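Local coordinates for outer protein YopM (Yersinia pestis, PDB 1JL5), which is a leucine-rich-repeat effector of the plague bacillus, which probably alters host cell physiology and promotes bacterial survival in host tissues, at residues L143-L155 with K166-I178. Residues are numbered along the deposited sequence; the frame is centred on the assembly and turned at random.
Sequences LEKLPELQNSSFL and KKLPDLPPSLEFI
L149 and P169 meet on the back of the leucine-rich-repeat solenoid, where the extended returning segments of successive coils lie next to each other. L149 CD1 lies 3.8 Å from P169 CD and also touches L171 CD2, the two leucines running side by side. Three residues earlier on the same coil, L146 makes a similar contact: its CB packs on P169 CD and its CD1 meets L168 CD2 at 3.6 Å. Branched leucine suits these inward sites because one methyl can reach the next coil; L149, with CG anti to its carbonyl carbon (chi1 -52°), also packs on L136 of strand 135-137. Proline suits the neighbouring positions, since its compact, puckered ring, on a nitrogen with no N-H to satisfy, can lie close against backbone carbonyls: P169 CG is 3.3 Å from L146 O, and P172 packs against both L149 and L155, CD near L149 CB and CG 3.7 Å from L155 CB.

Without paired strands here, water joins the backbones. One water accepts from L146 N and donates to K167 O; another accepts from L149 N and donates to D170 O; a third links E144 O with K166 N. Farther out, the polar end of E144 turns to a salt bridge with K124.

At the other end, type I turns L149–S152 and S152–L155 lead toward strand 157-159 and P172–L175 toward strand 177-179, bringing the two segments together. The small side chain of S174 fits this junction: its OG, tucked between backbone N and carbonyl carbon (chi1 55°), lies 2.7 Å from L155 O and 2.8 Å from S152 O.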
loop_
_atom_site.group_PDB
_atom_site.type_symbol
_atom_site.label_atom_id
_atom_site.label_comp_id
_atom_site.label_asym_id
_atom_site.label_seq_id
_atom_site.Cartn_x
_atom_site.Cartn_y
_atom_site.Cartn_z
ATOM N N LEU A 143 -19.102 -3.896 -25.842
ATOM C CA LEU A 143 -20.166 -3.282 -26.608
ATOM C C LEU A 143 -19.701 -1.931 -27.110
ATOM O O LEU A 143 -19.311 -1.065 -26.329
ATOM C CB LEU A 143 -21.412 -3.134 -25.743
ATOM C CG LEU A 143 -21.962 -4.460 -25.219
ATOM C CD1 LEU A 143 -23.203 -4.191 -24.396
ATOM C CD2 LEU A 143 -22.280 -5.392 -26.386
ATOM N N GLU A 144 -19.719 -1.770 -28.425
ATOM C CA GLU A 144 -19.293 -0.527 -29.049
ATOM C C GLU A 144 -20.518 0.352 -29.137
ATOM O O GLU A 144 -20.431 1.575 -29.140
ATOM C CB GLU A 144 -18.759 -0.809 -30.448
ATOM C CG GLU A 144 -17.885 -2.043 -30.510
ATOM C CD GLU A 144 -16.467 -1.726 -30.905
ATOM O OE1 GLU A 144 -15.863 -0.830 -30.277
ATOM O OE2 GLU A 144 -15.959 -2.379 -31.839
ATOM N N LYS A 145 -21.669 -0.300 -29.211
ATOM C CA LYS A 145 -22.935 0.393 -29.291
ATOM C C LYS A 145 -24.001 -0.540 -28.768
ATOM O O LYS A 145 -23.795 -1.744 -28.671
ATOM C CB LYS A 145 -23.240 0.796 -30.740
ATOM C CG LYS A 145 -23.206 -0.351 -31.734
ATOM C CD LYS A 145 -23.310 0.162 -33.169
ATOM C CE LYS A 145 -23.119 -0.964 -34.180
ATOM N NZ LYS A 145 -23.153 -0.486 -35.597
ATOM N N LEU A 146 -25.137 0.026 -28.399
ATOM C CA LEU A 146 -26.236 -0.766 -27.892
ATOM C C LEU A 146 -27.350 -0.731 -28.914
ATOM O O LEU A 146 -27.450 0.209 -29.698
ATOM C CB LEU A 146 -26.753 -0.182 -26.580
ATOM C CG LEU A 146 -25.911 -0.375 -25.322
ATOM C CD1 LEU A 146 -26.539 0.412 -24.180
ATOM C CD2 LEU A 146 -25.831 -1.852 -24.975
ATOM N N PRO A 147 -28.185 -1.769 -28.945
ATOM C CA PRO A 147 -29.276 -1.737 -29.917
ATOM C C PRO A 147 -30.259 -0.716 -29.360
ATOM O O PRO A 147 -30.124 -0.295 -28.208
ATOM C CB PRO A 147 -29.825 -3.157 -29.858
ATOM C CG PRO A 147 -29.609 -3.529 -28.424
ATOM C CD PRO A 147 -28.204 -3.020 -28.169
ATOM N N GLU A 148 -31.229 -0.305 -30.163
ATOM C CA GLU A 148 -32.216 0.653 -29.694
ATOM C C GLU A 148 -32.779 0.131 -28.378
ATOM O O GLU A 148 -33.002 -1.065 -28.224
ATOM C CB GLU A 148 -33.329 0.807 -30.728
ATOM C CG GLU A 148 -34.474 1.691 -30.277
ATOM C CD GLU A 148 -35.490 1.914 -31.376
ATOM O OE1 GLU A 148 -36.026 0.914 -31.901
ATOM O OE2 GLU A 148 -35.749 3.090 -31.714
ATOM N N LEU A 149 -33.003 1.029 -27.427
ATOM C CA LEU A 149 -33.511 0.639 -26.119
ATOM C C LEU A 149 -34.843 1.286 -25.782
ATOM O O LEU A 149 -35.626 0.742 -25.007
ATOM C CB LEU A 149 -32.505 1.036 -25.034
ATOM C CG LEU A 149 -31.051 0.593 -25.188
ATOM C CD1 LEU A 149 -30.201 1.268 -24.117
ATOM C CD2 LEU A 149 -30.962 -0.915 -25.085
ATOM N N GLN A 150 -35.094 2.452 -26.362
ATOM C CA GLN A 150 -36.307 3.198 -26.071
ATOM C C GLN A 150 -37.610 2.453 -26.319
ATOM O O GLN A 150 -38.628 2.781 -25.719
ATOM C CB GLN A 150 -36.305 4.518 -26.842
ATOM C CG GLN A 150 -36.494 4.384 -28.334
ATOM C CD GLN A 150 -36.408 5.725 -29.029
ATOM O OE1 GLN A 150 -36.953 6.717 -28.547
ATOM N NE2 GLN A 150 -35.730 5.762 -30.170
ATOM N N ASN A 151 -37.589 1.451 -27.191
ATOM C CA ASN A 151 -38.807 0.704 -27.468
ATOM C C ASN A 151 -38.921 -0.563 -26.644
ATOM O O ASN A 151 -39.766 -1.417 -26.906
ATOM C CB ASN A 151 -38.904 0.378 -28.953
ATOM C CG ASN A 151 -39.007 1.623 -29.801
ATOM O OD1 ASN A 151 -39.778 2.530 -29.490
ATOM N ND2 ASN A 151 -38.235 1.676 -30.879
ATOM N N SER A 152 -38.064 -0.682 -25.641
ATOM C CA SER A 152 -38.105 -1.839 -24.765
ATOM C C SER A 152 -39.078 -1.491 -23.651
ATOM O O SER A 152 -38.696 -1.001 -22.589
ATOM C CB SER A 152 -36.714 -2.128 -24.215
ATOM O OG SER A 152 -35.838 -2.438 -25.282
ATOM N N SER A 153 -40.350 -1.746 -23.927
ATOM C CA SER A 153 -41.438 -1.451 -23.011
ATOM C C SER A 153 -41.271 -1.985 -21.598
ATOM O O SER A 153 -41.896 -1.480 -20.671
ATOM C CB SER A 153 -42.750 -1.980 -23.599
ATOM O OG SER A 153 -42.968 -1.440 -24.890
ATOM N N PHE A 154 -40.427 -2.993 -21.422
ATOM C CA PHE A 154 -40.250 -3.576 -20.102
ATOM C C PHE A 154 -38.822 -3.481 -19.592
ATOM O O PHE A 154 -38.509 -4.002 -18.527
ATOM C CB PHE A 154 -40.691 -5.038 -20.140
ATOM C CG PHE A 154 -42.033 -5.236 -20.775
ATOM C CD1 PHE A 154 -43.197 -4.885 -20.097
ATOM C CD2 PHE A 154 -42.135 -5.719 -22.074
ATOM C CE1 PHE A 154 -44.441 -5.011 -20.704
ATOM C CE2 PHE A 154 -43.375 -5.849 -22.691
ATOM C CZ PHE A 154 -44.529 -5.493 -22.006
ATOM N N LEU A 155 -37.959 -2.824 -20.358
ATOM C CA LEU A 155 -36.568 -2.678 -19.957
ATOM C C LEU A 155 -36.501 -1.789 -18.727
ATOM O O LEU A 155 -36.641 -0.571 -18.828
ATOM C CB LEU A 155 -35.747 -2.040 -21.075
ATOM C CG LEU A 155 -34.516 -2.821 -21.540
ATOM C CD1 LEU A 155 -33.593 -1.886 -22.288
ATOM C CD2 LEU A 155 -33.807 -3.449 -20.358
ATOM N N LYS A 166 -19.830 4.677 -26.862
ATOM C CA LYS A 166 -19.493 6.073 -27.100
ATOM C C LYS A 166 -20.782 6.843 -26.868
ATOM O O LYS A 166 -20.769 8.027 -26.536
ATOM C CB LYS A 166 -19.023 6.278 -28.539
ATOM C CG LYS A 166 -17.751 5.521 -28.898
ATOM C CD LYS A 166 -16.497 6.211 -28.373
ATOM C CE LYS A 166 -16.240 7.532 -29.095
ATOM N NZ LYS A 166 -14.955 8.170 -28.674
ATOM N N LYS A 167 -21.898 6.149 -27.045
ATOM C CA LYS A 167 -23.204 6.750 -26.859
ATOM C C LYS A 167 -24.203 5.705 -26.404
ATOM O O LYS A 167 -24.026 4.515 -26.644
ATOM C CB LYS A 167 -23.699 7.369 -28.175
ATOM C CG LYS A 167 -22.782 8.447 -28.723
ATOM C CD LYS A 167 -23.349 9.111 -29.971
ATOM C CE LYS A 167 -22.471 10.286 -30.391
ATOM N NZ LYS A 167 -23.036 11.058 -31.532
ATOM N N LEU A 168 -25.236 6.160 -25.710
ATOM C CA LEU A 168 -26.290 5.277 -25.252
ATOM C C LEU A 168 -27.503 5.620 -26.083
ATOM O O LEU A 168 -27.791 6.791 -26.311
ATOM C CB LEU A 168 -26.628 5.518 -23.784
ATOM C CG LEU A 168 -25.631 5.045 -22.736
ATOM C CD1 LEU A 168 -26.212 5.315 -21.357
ATOM C CD2 LEU A 168 -25.351 3.553 -22.924
ATOM N N PRO A 169 -28.218 4.606 -26.576
ATOM C CA PRO A 169 -29.404 4.921 -27.373
ATOM C C PRO A 169 -30.379 5.600 -26.415
ATOM O O PRO A 169 -30.197 5.530 -25.196
ATOM C CB PRO A 169 -29.898 3.545 -27.808
ATOM C CG PRO A 169 -28.637 2.729 -27.845
ATOM C CD PRO A 169 -27.939 3.162 -26.586
ATOM N N ASP A 170 -31.400 6.264 -26.937
ATOM C CA ASP A 170 -32.352 6.897 -26.044
ATOM C C ASP A 170 -32.916 5.805 -25.158
ATOM O O ASP A 170 -33.067 4.662 -25.583
ATOM C CB ASP A 170 -33.455 7.600 -26.830
ATOM C CG ASP A 170 -32.939 8.806 -27.575
ATOM O OD1 ASP A 170 -31.964 9.421 -27.091
ATOM O OD2 ASP A 170 -33.505 9.143 -28.631
ATOM N N LEU A 171 -33.215 6.155 -23.918
ATOM C CA LEU A 171 -33.701 5.177 -22.970
ATOM C C LEU A 171 -35.203 4.967 -22.982
ATOM O O LEU A 171 -35.972 5.879 -23.284
ATOM C CB LEU A 171 -33.230 5.565 -21.574
ATOM C CG LEU A 171 -31.712 5.770 -21.553
ATOM C CD1 LEU A 171 -31.285 6.342 -20.213
ATOM C CD2 LEU A 171 -31.013 4.441 -21.846
ATOM N N PRO A 172 -35.637 3.741 -22.655
ATOM C CA PRO A 172 -37.058 3.401 -22.623
ATOM C C PRO A 172 -37.697 3.999 -21.380
ATOM O O PRO A 172 -37.087 4.022 -20.314
ATOM C CB PRO A 172 -37.037 1.878 -22.577
ATOM C CG PRO A 172 -35.829 1.609 -21.727
ATOM C CD PRO A 172 -34.810 2.565 -22.323
ATOM N N PRO A 173 -38.933 4.495 -21.505
ATOM C CA PRO A 173 -39.648 5.092 -20.376
ATOM C C PRO A 173 -39.724 4.140 -19.194
ATOM O O PRO A 173 -39.938 4.559 -18.060
ATOM C CB PRO A 173 -41.025 5.384 -20.962
ATOM C CG PRO A 173 -40.704 5.704 -22.394
ATOM C CD PRO A 173 -39.712 4.624 -22.750
ATOM N N SER A 174 -39.549 2.852 -19.464
ATOM C CA SER A 174 -39.609 1.844 -18.416
ATOM C C SER A 174 -38.313 1.781 -17.621
ATOM O O SER A 174 -38.261 1.172 -16.554
ATOM C CB SER A 174 -39.881 0.471 -19.023
ATOM O OG SER A 174 -38.910 0.163 -20.008
ATOM N N LEU A 175 -37.271 2.413 -18.143
ATOM C CA LEU A 175 -35.975 2.390 -17.486
ATOM C C LEU A 175 -36.025 2.870 -16.043
ATOM O O LEU A 175 -36.419 3.995 -15.762
ATOM C CB LEU A 175 -34.970 3.232 -18.270
ATOM C CG LEU A 175 -33.530 3.076 -17.779
ATOM C CD1 LEU A 175 -33.170 1.614 -17.779
ATOM C CD2 LEU A 175 -32.577 3.854 -18.663
ATOM N N GLU A 176 -35.619 2.004 -15.126
ATOM C CA GLU A 176 -35.610 2.357 -13.720
ATOM C C GLU A 176 -34.170 2.459 -13.271
ATOM O O GLU A 176 -33.836 3.177 -12.328
ATOM C CB GLU A 176 -36.288 1.276 -12.886
ATOM C CG GLU A 176 -37.594 0.773 -13.441
ATOM C CD GLU A 176 -38.338 -0.069 -12.434
ATOM O OE1 GLU A 176 -37.675 -0.814 -11.684
ATOM O OE2 GLU A 176 -39.584 0.009 -12.396
ATOM N N PHE A 177 -33.313 1.729 -13.964
ATOM C CA PHE A 177 -31.919 1.701 -13.598
ATOM C C PHE A 177 -31.023 1.518 -14.794
ATOM O O PHE A 177 -31.209 0.606 -15.599
ATOM C CB PHE A 177 -31.700 0.565 -12.593
ATOM C CG PHE A 177 -30.259 0.287 -12.267
ATOM C CD1 PHE A 177 -29.398 -0.248 -13.222
ATOM C CD2 PHE A 177 -29.772 0.514 -10.983
ATOM C CE1 PHE A 177 -28.078 -0.556 -12.907
ATOM C CE2 PHE A 177 -28.450 0.207 -10.660
ATOM C CZ PHE A 177 -27.604 -0.330 -11.623
ATOM N N ILE A 178 -30.052 2.408 -14.921
ATOM C CA ILE A 178 -29.094 2.279 -15.986
ATOM C C ILE A 178 -27.700 2.541 -15.456
ATOM O O ILE A 178 -27.420 3.582 -14.854
ATOM C CB ILE A 178 -29.370 3.219 -17.168
ATOM C CG1 ILE A 178 -28.350 2.923 -18.272
ATOM C CG2 ILE A 178 -29.314 4.675 -16.724
ATOM C CD1 ILE A 178 -28.641 3.580 -19.586
HETATM O O HOH W 1 -21.714 3.682 -28.801
HETATM O O HOH W 2 -25.128 2.687 -28.232
HETATM O O HOH W 3 -33.133 3.555 -27.851
#